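Local coordinates for protein interleukin-2 receptor subunit beta (Mus musculus, PDB 6DG5) that acts as the beta subunit of the interleukin-2 receptor, binding the cytokine at the cell surface and probably transducing its mitogenic signal, at residues C10-R15 against D103-V108; N17-W22 against A59-L64; T32-A37 against T47-L52; N40-N45 against S75-D80. All coordinates share one frame; numbering follows the deposited sequence.

Interaction 1. Residues C10-R15 against D103-V108; sequences CFYNSR and DNLRLV. With FUC (alpha-L-fucopyranose), chain E.
F11 and R106 meet at the junction between the N-terminal receptor domain and the fibronectin type III domain that follows, the interdomain elbow of type I cytokine receptors. Their side chains cross obliquely, with ring and guanidinium planes 42° apart. F11 CD2 makes the approach, lying over one face of the guanidinium and 3.3 Å from R106 NH1, while R106 NE sits above the ring, offset toward its rim. The arginine chain is bent at chi2 (-122°) and chi3 (-101°), which place CD and then NE. Fucose C5 covers the opposite guanidinium face. An alanine in place of F11 would probably leave the guanidinium without the ring on one face, freer to turn against the sugar. Next along, Y12 and L105 lie side by side, pointing the same way, with Y12 CD2 3.7 Å from L105 CD2. A single beta bridge holds them: Y12 N donates to N104 O at 2.9 Å, and R106 N to Y12 O at 3.1 Å. N104 ND2 bonds only weakly to C10 O, its stronger acceptor being A1 O. Fucose O3 lies 2.9 Å from R106 O and 2.5 Å from L107 O, and its one proton could serve either.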
# COMPACT_ATOMS: atom_id res chain seq x y z
N CYS B 10 8.70 22.57 7.19
CA CYS B 10 7.65 22.52 6.18
C CYS B 10 7.01 21.14 6.17
O CYS B 10 7.67 20.13 6.46
CB CYS B 10 8.21 22.84 4.79
SG CYS B 10 8.94 24.48 4.64
N PHE B 11 5.72 21.10 5.84
CA PHE B 11 4.96 19.86 5.86
C PHE B 11 4.11 19.73 4.61
O PHE B 11 3.55 20.72 4.13
CB PHE B 11 4.07 19.77 7.11
CG PHE B 11 4.84 19.58 8.38
CD1 PHE B 11 5.50 18.39 8.63
CD2 PHE B 11 4.89 20.59 9.33
CE1 PHE B 11 6.21 18.21 9.80
CE2 PHE B 11 5.60 20.41 10.51
CZ PHE B 11 6.26 19.21 10.74
N TYR B 12 4.02 18.51 4.10
CA TYR B 12 3.31 18.20 2.87
C TYR B 12 2.13 17.29 3.20
O TYR B 12 2.30 16.26 3.86
CB TYR B 12 4.26 17.53 1.86
CG TYR B 12 3.63 17.02 0.59
CD1 TYR B 12 2.74 17.80 -0.13
CD2 TYR B 12 3.97 15.77 0.08
CE1 TYR B 12 2.17 17.34 -1.31
CE2 TYR B 12 3.41 15.30 -1.10
CZ TYR B 12 2.51 16.09 -1.79
OH TYR B 12 1.95 15.63 -2.95
N ASN B 13 0.94 17.68 2.75
CA ASN B 13 -0.28 16.94 3.05
C ASN B 13 -0.47 15.71 2.17
O ASN B 13 -1.55 15.12 2.19
CB ASN B 13 -1.50 17.86 2.93
CG ASN B 13 -1.92 18.09 1.49
OD1 ASN B 13 -1.09 18.09 0.58
ND2 ASN B 13 -3.21 18.31 1.29
N SER B 14 0.56 15.32 1.41
CA SER B 14 0.59 14.19 0.49
C SER B 14 -0.27 14.40 -0.75
O SER B 14 -0.42 13.46 -1.54
CB SER B 14 0.18 12.87 1.17
OG SER B 14 -1.22 12.82 1.35
N ARG B 15 -0.82 15.59 -0.95
CA ARG B 15 -1.56 15.86 -2.18
C ARG B 15 -1.01 17.09 -2.89
O ARG B 15 -0.13 16.97 -3.75
CB ARG B 15 -3.05 16.04 -1.89
CG ARG B 15 -3.83 14.73 -1.83
CD ARG B 15 -3.37 13.76 -2.90
NE ARG B 15 -4.44 12.87 -3.35
CZ ARG B 15 -4.25 11.81 -4.12
NH1 ARG B 15 -3.03 11.49 -4.53
NH2 ARG B 15 -5.28 11.06 -4.48
N ASP B 103 9.21 12.73 2.88
CA ASP B 103 9.88 12.57 4.16
C ASP B 103 9.37 13.57 5.20
O ASP B 103 9.79 13.50 6.36
CB ASP B 103 11.39 12.71 4.00
CG ASP B 103 11.98 11.64 3.10
OD1 ASP B 103 11.45 10.52 3.08
OD2 ASP B 103 12.98 11.93 2.40
N ASN B 104 8.49 14.49 4.80
CA ASN B 104 7.91 15.49 5.70
C ASN B 104 6.39 15.49 5.50
O ASN B 104 5.81 16.47 5.04
CB ASN B 104 8.52 16.87 5.43
CG ASN B 104 9.96 16.99 5.89
OD1 ASN B 104 10.85 16.31 5.38
ND2 ASN B 104 10.19 17.85 6.87
N LEU B 105 5.76 14.39 5.87
CA LEU B 105 4.33 14.20 5.67
C LEU B 105 3.56 14.53 6.94
O LEU B 105 3.89 14.04 8.02
CB LEU B 105 4.02 12.77 5.23
CG LEU B 105 4.34 12.41 3.78
CD1 LEU B 105 4.03 10.94 3.53
CD2 LEU B 105 3.55 13.29 2.83
N ARG B 106 2.52 15.36 6.80
CA ARG B 106 1.60 15.67 7.90
C ARG B 106 0.21 15.75 7.29
O ARG B 106 -0.19 16.80 6.77
CB ARG B 106 1.99 16.96 8.62
CG ARG B 106 1.59 16.97 10.08
CD ARG B 106 0.67 18.14 10.41
NE ARG B 106 1.37 19.24 11.07
CZ ARG B 106 1.61 20.42 10.50
NH1 ARG B 106 2.26 21.36 11.18
NH2 ARG B 106 1.19 20.66 9.27
N LEU B 107 -0.54 14.65 7.37
CA LEU B 107 -1.81 14.54 6.68
C LEU B 107 -2.86 15.47 7.29
O LEU B 107 -2.68 16.04 8.37
CB LEU B 107 -2.30 13.09 6.71
CG LEU B 107 -1.57 12.11 5.80
CD1 LEU B 107 -1.65 10.69 6.35
CD2 LEU B 107 -2.15 12.18 4.41
N VAL B 108 -3.97 15.60 6.58
CA VAL B 108 -5.09 16.41 7.04
C VAL B 108 -5.84 15.66 8.13
O VAL B 108 -6.04 14.44 8.03
CB VAL B 108 -6.01 16.77 5.86
CG1 VAL B 108 -7.34 17.34 6.35
CG2 VAL B 108 -5.32 17.77 4.94
C1 FUC E . -1.99 22.10 7.39
C2 FUC E . -1.67 20.65 6.96
C3 FUC E . -1.87 19.65 8.10
C4 FUC E . -2.79 20.21 9.21
C5 FUC E . -2.21 21.54 9.75
C6 FUC E . -3.25 22.42 10.43
O2 FUC E . -0.35 20.53 6.43
O3 FUC E . -2.47 18.46 7.60
O4 FUC E . -4.13 20.38 8.75
O5 FUC E . -1.58 22.34 8.72

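Interaction 2. Residues N17-W22 against A59-L64; sequences NVSCMW and ACNLIL. With NAG (2-acetamido-2-deoxy-beta-D-glucopyranose), chain C; NAG (2-acetamido-2-deoxy-beta-D-glucopyranose), chain D.
S19 OG stands anti to the backbone N (chi1 -172°), while N61 CG lies anti to its own carbonyl carbon (chi1 -72°), and the two polar ends meet with S19 OG 3.0 Å from N61 OD1. C60 O is also near, 3.2 Å from S19 OG, so the single hydroxyl proton has two candidate acceptors. The N61 amide faces a glycan on its other branch: N61 ND2 donates to O7 of the second N-acetylglucosamine at 3.0 Å, with an N-H...O angle of 160°. That sugar chain starts close by, since N17 ND2 is bonded covalently to C1 of the first N-acetylglucosamine. An alanine at N61 would probably leave O7 without this donor and S19 with one acceptor fewer, so that the inner glycan could shift more easily over the strands. Farther along the same face, M21 CE touches A59 CB at 3.9 Å.

V18, C20, C60 and L62 point to the opposite face. V18 CG2 meets L64 CD1 at 4.0 Å, and C20 and C60 form disulfides with C10 and C48. The hydrogen-bonded pair V18 and L62 is joined in both directions, L62 N to V18 O at 2.8 Å and V18 N to L62 O at 3.0 Å. The antiparallel pair, with V18, C20, C60 and L62 buried on one face and the N17 glycan on the other, belongs to the beta-sandwich N-terminal domain of this type I cytokine receptor.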
# COMPACT_ATOMS: atom_id res chain seq x y z
N ASN B 17 -0.58 20.44 -1.04
CA ASN B 17 -0.45 21.50 -0.05
C ASN B 17 0.85 21.31 0.72
O ASN B 17 1.09 20.24 1.28
CB ASN B 17 -1.66 21.51 0.90
CG ASN B 17 -1.68 22.72 1.83
OD1 ASN B 17 -0.66 23.36 2.10
ND2 ASN B 17 -2.88 23.03 2.34
N VAL B 18 1.67 22.35 0.72
CA VAL B 18 2.89 22.40 1.51
C VAL B 18 2.81 23.63 2.40
O VAL B 18 2.63 24.75 1.90
CB VAL B 18 4.15 22.44 0.63
CG1 VAL B 18 5.40 22.52 1.49
CG2 VAL B 18 4.20 21.22 -0.28
N SER B 19 2.94 23.43 3.71
CA SER B 19 2.83 24.51 4.68
C SER B 19 4.14 24.65 5.43
O SER B 19 4.66 23.66 5.97
CB SER B 19 1.68 24.25 5.66
OG SER B 19 1.46 25.37 6.50
N CYS B 20 4.68 25.87 5.47
CA CYS B 20 5.95 26.15 6.11
C CYS B 20 5.75 27.13 7.26
O CYS B 20 4.94 28.06 7.16
CB CYS B 20 6.96 26.73 5.12
SG CYS B 20 7.47 25.61 3.80
N MET B 21 6.51 26.94 8.33
CA MET B 21 6.46 27.81 9.50
C MET B 21 7.88 28.24 9.85
O MET B 21 8.78 27.40 9.93
CB MET B 21 5.79 27.12 10.69
CG MET B 21 5.58 28.03 11.89
SD MET B 21 4.32 27.41 13.02
CE MET B 21 2.83 27.69 12.06
N TRP B 22 8.07 29.54 10.05
CA TRP B 22 9.38 30.12 10.33
C TRP B 22 9.46 30.52 11.79
O TRP B 22 8.58 31.22 12.30
CB TRP B 22 9.62 31.34 9.44
CG TRP B 22 11.04 31.84 9.45
CD1 TRP B 22 12.15 31.14 9.83
CD2 TRP B 22 11.49 33.14 9.07
NE1 TRP B 22 13.27 31.93 9.71
CE2 TRP B 22 12.89 33.17 9.25
CE3 TRP B 22 10.85 34.29 8.60
CZ2 TRP B 22 13.66 34.29 8.97
CZ3 TRP B 22 11.61 35.41 8.32
CH2 TRP B 22 13.00 35.40 8.51
N ALA B 59 3.60 31.61 9.24
CA ALA B 59 3.15 30.50 8.43
C ALA B 59 2.92 30.91 6.98
O ALA B 59 2.70 32.09 6.67
CB ALA B 59 1.87 29.88 9.00
N CYS B 60 2.96 29.92 6.10
CA CYS B 60 2.80 30.10 4.67
C CYS B 60 2.14 28.85 4.10
O CYS B 60 2.37 27.74 4.60
CB CYS B 60 4.14 30.34 3.99
SG CYS B 60 4.19 31.64 2.73
N ASN B 61 1.34 29.02 3.05
CA ASN B 61 0.61 27.91 2.44
C ASN B 61 0.87 27.90 0.94
O ASN B 61 0.38 28.77 0.22
CB ASN B 61 -0.88 28.00 2.74
CG ASN B 61 -1.20 27.68 4.18
OD1 ASN B 61 -0.48 26.93 4.83
ND2 ASN B 61 -2.30 28.23 4.68
N LEU B 62 1.64 26.92 0.48
CA LEU B 62 1.91 26.72 -0.94
C LEU B 62 0.87 25.75 -1.49
O LEU B 62 0.95 24.54 -1.23
CB LEU B 62 3.33 26.21 -1.15
CG LEU B 62 4.46 27.16 -0.76
CD1 LEU B 62 5.69 26.38 -0.32
CD2 LEU B 62 4.80 28.07 -1.93
N ILE B 63 -0.10 26.27 -2.23
CA ILE B 63 -1.12 25.44 -2.86
C ILE B 63 -0.60 25.04 -4.24
O ILE B 63 -0.51 25.87 -5.15
CB ILE B 63 -2.47 26.17 -2.96
CG1 ILE B 63 -3.04 26.42 -1.56
CG2 ILE B 63 -3.45 25.36 -3.79
CD1 ILE B 63 -2.72 27.79 -1.01
N LEU B 64 -0.24 23.77 -4.39
CA LEU B 64 0.47 23.28 -5.57
C LEU B 64 -0.45 22.72 -6.66
O LEU B 64 0.06 22.31 -7.71
CB LEU B 64 1.48 22.21 -5.17
CG LEU B 64 2.89 22.63 -4.76
CD1 LEU B 64 2.88 23.31 -3.40
CD2 LEU B 64 3.81 21.43 -4.75
C1 NAG C . -3.10 24.12 3.25
C2 NAG C . -4.61 24.37 3.39
C3 NAG C . -4.92 25.31 4.56
C4 NAG C . -4.20 24.88 5.83
C5 NAG C . -2.71 24.74 5.53
C6 NAG C . -1.87 24.30 6.70
C7 NAG C . -5.79 24.20 1.23
C8 NAG C . -6.27 24.95 0.03
N2 NAG C . -5.15 24.92 2.15
O3 NAG C . -6.32 25.34 4.78
O4 NAG C . -4.41 25.87 6.83
O5 NAG C . -2.55 23.75 4.51
O6 NAG C . -1.32 23.01 6.49
O7 NAG C . -5.98 22.99 1.37
C1 NAG D . -4.73 25.34 8.14
C2 NAG D . -4.35 26.43 9.14
C3 NAG D . -4.67 25.98 10.57
C4 NAG D . -6.11 25.50 10.67
C5 NAG D . -6.41 24.46 9.58
C6 NAG D . -7.85 24.02 9.54
C7 NAG D . -2.47 27.71 8.21
C8 NAG D . -0.99 27.92 8.21
N2 NAG D . -2.94 26.76 9.03
O3 NAG D . -4.45 27.06 11.46
O4 NAG D . -6.30 24.91 11.96
O5 NAG D . -6.11 25.01 8.29
O6 NAG D . -8.67 24.98 8.89
O7 NAG D . -3.22 28.38 7.50

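Interaction 3. Residues T32-A37 against T47-L52; sequences TCHVHA and TCELTL
H34 and H36 each carry an aliphatic carbon of the facing strand on one ring face. T47 CG2 is set over the centre of the H36 ring, 3.4 Å from its centroid and 6° off the normal, a clear CH-pi contact between side chains that lie side by side, pointing the same way. E49 CB covers the H34 ring less squarely, 3.9 Å from the centroid and 20° off the normal, displaced toward the rim; a second, edge-to-face partner of this ring is W91. E49 CG is anti to the backbone N (chi1 -177°) and the chain stays extended beyond it. E49 CG passes H34 CE1 at 3.6 Å, and at the tip E49 OE2 takes a weak hydrogen bond from T32 OG1 at 3.1 Å. The other carboxylate oxygen, E49 OE1, is 5.1 Å from H34 NE2, near enough that it might favour a protonated imidazole.

Away from the histidines, V35 and L50 cross at about a right angle, with V35 CG2 3.9 Å from L50 CG. The backbone link is made chiefly by V35 N to C48 O at 2.9 Å and L50 N to C33 O at 3.0 Å. This hairpin is part of the antiparallel sheet structure of the N-terminal domain: strand 33-39 is flanked on its far side by strand 79-86, tied through the C33-C85 disulfide, and strand 46-54 by strand 57-63, tied through C48-C60.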
# COMPACT_ATOMS: atom_id res chain seq x y z
N THR B 32 7.74 42.58 5.13
CA THR B 32 7.20 41.49 4.32
C THR B 32 8.28 40.45 4.04
O THR B 32 9.44 40.79 3.79
CB THR B 32 6.61 42.03 3.01
OG1 THR B 32 5.18 42.00 3.08
CG2 THR B 32 7.07 41.22 1.80
N CYS B 33 7.88 39.18 4.10
CA CYS B 33 8.74 38.05 3.77
C CYS B 33 7.92 37.01 3.01
O CYS B 33 6.74 36.81 3.31
CB CYS B 33 9.34 37.40 5.03
SG CYS B 33 10.50 38.42 5.97
N HIS B 34 8.55 36.36 2.04
CA HIS B 34 7.88 35.39 1.18
C HIS B 34 8.63 34.07 1.19
O HIS B 34 9.78 33.98 1.64
CB HIS B 34 7.75 35.92 -0.25
CG HIS B 34 6.64 36.91 -0.43
ND1 HIS B 34 6.49 38.02 0.37
CD2 HIS B 34 5.62 36.96 -1.33
CE1 HIS B 34 5.43 38.71 -0.02
NE2 HIS B 34 4.89 38.09 -1.05
N VAL B 35 7.97 33.03 0.68
CA VAL B 35 8.53 31.69 0.60
C VAL B 35 8.46 31.24 -0.86
O VAL B 35 7.36 31.16 -1.43
CB VAL B 35 7.79 30.70 1.51
CG1 VAL B 35 8.25 29.28 1.23
CG2 VAL B 35 8.01 31.05 2.97
N HIS B 36 9.61 30.96 -1.45
CA HIS B 36 9.70 30.49 -2.82
C HIS B 36 9.98 28.99 -2.83
O HIS B 36 10.85 28.51 -2.10
CB HIS B 36 10.79 31.23 -3.59
CG HIS B 36 10.40 32.60 -4.04
ND1 HIS B 36 9.87 33.54 -3.18
CD2 HIS B 36 10.45 33.19 -5.25
CE1 HIS B 36 9.61 34.65 -3.84
NE2 HIS B 36 9.96 34.47 -5.10
N ALA B 37 9.25 28.26 -3.67
CA ALA B 37 9.43 26.82 -3.81
C ALA B 37 9.51 26.47 -5.29
O ALA B 37 8.64 26.88 -6.07
CB ALA B 37 8.29 26.05 -3.14
N THR B 47 4.86 30.63 -4.81
CA THR B 47 5.19 31.67 -3.84
C THR B 47 4.01 31.93 -2.91
O THR B 47 2.85 31.72 -3.29
CB THR B 47 5.59 32.98 -4.53
OG1 THR B 47 4.59 33.34 -5.49
CG2 THR B 47 6.93 32.85 -5.23
N CYS B 48 4.32 32.39 -1.70
CA CYS B 48 3.31 32.77 -0.72
C CYS B 48 3.94 33.76 0.25
O CYS B 48 5.17 33.85 0.36
CB CYS B 48 2.76 31.56 0.04
SG CYS B 48 4.03 30.66 0.95
N GLU B 49 3.10 34.50 0.97
CA GLU B 49 3.55 35.48 1.94
C GLU B 49 3.39 34.94 3.36
O GLU B 49 2.35 34.36 3.70
CB GLU B 49 2.78 36.79 1.81
CG GLU B 49 3.26 37.89 2.75
CD GLU B 49 2.33 39.08 2.79
OE1 GLU B 49 1.19 38.97 2.30
OE2 GLU B 49 2.74 40.14 3.33
N LEU B 50 4.42 35.13 4.18
CA LEU B 50 4.37 34.66 5.56
C LEU B 50 3.48 35.56 6.40
O LEU B 50 3.50 36.78 6.27
CB LEU B 50 5.78 34.62 6.15
CG LEU B 50 6.70 33.49 5.67
CD1 LEU B 50 8.15 33.83 5.97
CD2 LEU B 50 6.31 32.18 6.33
N THR B 51 2.68 34.94 7.27
CA THR B 51 1.76 35.64 8.15
C THR B 51 1.95 35.15 9.58
O THR B 51 2.20 33.96 9.80
CB THR B 51 0.31 35.45 7.71
OG1 THR B 51 0.21 35.63 6.29
CG2 THR B 51 -0.60 36.47 8.39
N LEU B 52 1.81 36.06 10.54
CA LEU B 52 2.06 35.74 11.94
C LEU B 52 0.90 34.93 12.51
O LEU B 52 -0.27 35.28 12.32
CB LEU B 52 2.26 37.02 12.75
CG LEU B 52 2.72 36.85 14.20
CD1 LEU B 52 4.16 36.35 14.24
CD2 LEU B 52 2.58 38.15 14.97

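Interaction 4. Residues N40-N45 against S75-D80; sequences NLRHWN and SVDLLD
R42 reaches D77 from the loop between strands 33-39 and 46-54, facing the segment that leads into strand 79-86 of the N-terminal receptor domain. R42 CB begins over one face of the W44 indole, 3.3 Å above its plane and offset toward the rim. From CG the chain runs extended, chi2 (153°) and chi3 (170°) placing CD and then NE, and R42 CD still passes the indole, 3.2 Å from W44 NE1. At the tip R42 NH1 forms a salt bridge with D77 OD2 at 2.7 Å; the two side chains cross at about a right angle, with their flat groups 54° apart. The other terminal nitrogen, NH2, bonds to a polar side chain of another protein's chain in the assembly. D77 is itself steadied by T74 at OD2 and S39 at OD1, a second shell that would fix the carboxylate facing the arginine.

L41 packs beside this pair: CD1 is 3.5 Å from V76 CG2 and 3.8 Å from D77 OD1, and the leucine also touches an apolar side chain of the other protein. Loops at this end of the domain commonly face the cytokine in this receptor family, and these contacts are consistent with that role. At the start of the loop, N40 and L78 share two bent hydrogen bonds, N40 N to L78 O and L78 N to N40 OD1, each 3.1 Å, though N40 is poorly ordered. At the other end the edge of the W44 ring meets the core, with CH2 4.3 Å from L79 CD2.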
# COMPACT_ATOMS: atom_id res chain seq x y z
N ASN B 40 12.62 20.37 -8.80
CA ASN B 40 13.65 20.07 -9.78
C ASN B 40 13.07 19.39 -11.01
O ASN B 40 13.53 19.64 -12.14
CB ASN B 40 14.74 19.20 -9.14
CG ASN B 40 14.21 17.88 -8.63
OD1 ASN B 40 13.04 17.77 -8.26
ND2 ASN B 40 15.06 16.86 -8.61
N LEU B 41 12.06 18.54 -10.83
CA LEU B 41 11.43 17.86 -11.95
C LEU B 41 10.36 18.71 -12.62
O LEU B 41 10.06 18.49 -13.79
CB LEU B 41 10.80 16.55 -11.48
CG LEU B 41 11.72 15.52 -10.84
CD1 LEU B 41 10.88 14.44 -10.20
CD2 LEU B 41 12.66 14.92 -11.87
N ARG B 42 9.79 19.67 -11.90
CA ARG B 42 8.72 20.51 -12.42
C ARG B 42 9.23 21.91 -12.72
O ARG B 42 10.12 22.42 -12.03
CB ARG B 42 7.54 20.56 -11.44
CG ARG B 42 6.65 19.34 -11.52
CD ARG B 42 5.94 19.06 -10.21
NE ARG B 42 4.91 18.03 -10.38
CZ ARG B 42 5.14 16.73 -10.28
NH1 ARG B 42 6.35 16.28 -10.00
NH2 ARG B 42 4.14 15.87 -10.46
N HIS B 43 8.66 22.52 -13.75
CA HIS B 43 9.13 23.82 -14.22
C HIS B 43 8.52 24.99 -13.47
O HIS B 43 8.95 26.13 -13.68
CB HIS B 43 8.84 23.97 -15.72
CG HIS B 43 9.67 23.09 -16.59
ND1 HIS B 43 9.23 22.64 -17.82
CD2 HIS B 43 10.91 22.58 -16.43
CE1 HIS B 43 10.17 21.89 -18.37
NE2 HIS B 43 11.20 21.84 -17.55
N TRP B 44 7.54 24.76 -12.59
CA TRP B 44 6.86 25.87 -11.95
C TRP B 44 7.65 26.39 -10.75
O TRP B 44 8.65 25.81 -10.32
CB TRP B 44 5.44 25.49 -11.53
CG TRP B 44 5.30 24.18 -10.79
CD1 TRP B 44 4.75 23.03 -11.28
CD2 TRP B 44 5.70 23.90 -9.44
NE1 TRP B 44 4.79 22.05 -10.32
CE2 TRP B 44 5.36 22.56 -9.18
CE3 TRP B 44 6.31 24.65 -8.43
CZ2 TRP B 44 5.62 21.95 -7.95
CZ3 TRP B 44 6.56 24.04 -7.21
CH2 TRP B 44 6.22 22.71 -6.99
N ASN B 45 7.17 27.51 -10.21
CA ASN B 45 7.81 28.17 -9.07
C ASN B 45 6.71 28.85 -8.27
O ASN B 45 6.13 29.84 -8.74
CB ASN B 45 8.86 29.17 -9.55
CG ASN B 45 9.55 29.88 -8.40
OD1 ASN B 45 9.45 29.47 -7.24
ND2 ASN B 45 10.26 30.96 -8.71
N SER B 75 7.51 10.84 -4.88
CA SER B 75 8.52 10.42 -3.92
C SER B 75 9.91 10.88 -4.32
O SER B 75 10.76 11.11 -3.45
CB SER B 75 8.49 8.89 -3.78
OG SER B 75 7.18 8.40 -3.93
N VAL B 76 10.17 11.02 -5.62
CA VAL B 76 11.48 11.43 -6.10
C VAL B 76 11.60 12.94 -6.29
O VAL B 76 12.66 13.42 -6.70
CB VAL B 76 11.82 10.70 -7.42
CG1 VAL B 76 11.53 9.21 -7.29
CG2 VAL B 76 11.03 11.29 -8.57
N ASP B 77 10.55 13.69 -6.00
CA ASP B 77 10.59 15.14 -6.15
C ASP B 77 11.47 15.77 -5.07
O ASP B 77 11.65 15.23 -3.98
CB ASP B 77 9.18 15.72 -6.07
CG ASP B 77 8.60 16.03 -7.44
OD1 ASP B 77 9.03 17.02 -8.07
OD2 ASP B 77 7.71 15.28 -7.90
N LEU B 78 12.03 16.93 -5.41
CA LEU B 78 12.86 17.69 -4.48
C LEU B 78 12.75 19.16 -4.88
O LEU B 78 13.26 19.55 -5.93
CB LEU B 78 14.31 17.23 -4.51
CG LEU B 78 15.32 18.12 -3.78
CD1 LEU B 78 15.09 18.07 -2.28
CD2 LEU B 78 16.75 17.73 -4.13
N LEU B 79 12.08 19.95 -4.05
CA LEU B 79 11.88 21.37 -4.33
C LEU B 79 12.69 22.21 -3.36
O LEU B 79 12.76 21.91 -2.16
CB LEU B 79 10.40 21.74 -4.28
CG LEU B 79 9.54 21.42 -3.05
CD1 LEU B 79 9.58 22.56 -2.07
CD2 LEU B 79 8.12 21.14 -3.48
N ASP B 80 13.31 23.27 -3.88
CA ASP B 80 14.15 24.16 -3.09
C ASP B 80 13.27 25.25 -2.47
O ASP B 80 12.69 26.07 -3.19
CB ASP B 80 15.24 24.78 -3.96
CG ASP B 80 16.12 23.73 -4.61
OD1 ASP B 80 15.57 22.82 -5.27
OD2 ASP B 80 17.36 23.81 -4.47

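Following the chain from the N terminus, residues 10-15, 17-22, 32-37 and 40-45 come first, each paired with a segment later in the chain. Interaction 3 closes earliest, when 47-52 returns as a hairpin; interaction 2 closes next at 59-64 and encloses it. Interaction 4 closes at 75-80 and crosses both, because 40-45 lies within their loops and its partner beyond them. Interaction 1 closes last, at 103-108, and spans the other three while joining the N-terminal domain to the next. The C10-C20 disulfide couples interactions 1 and 2, and C48-C60 couples 2 and 3. W44 against L64 links interactions 2 and 4, as A37 against L79 links 3 and 4.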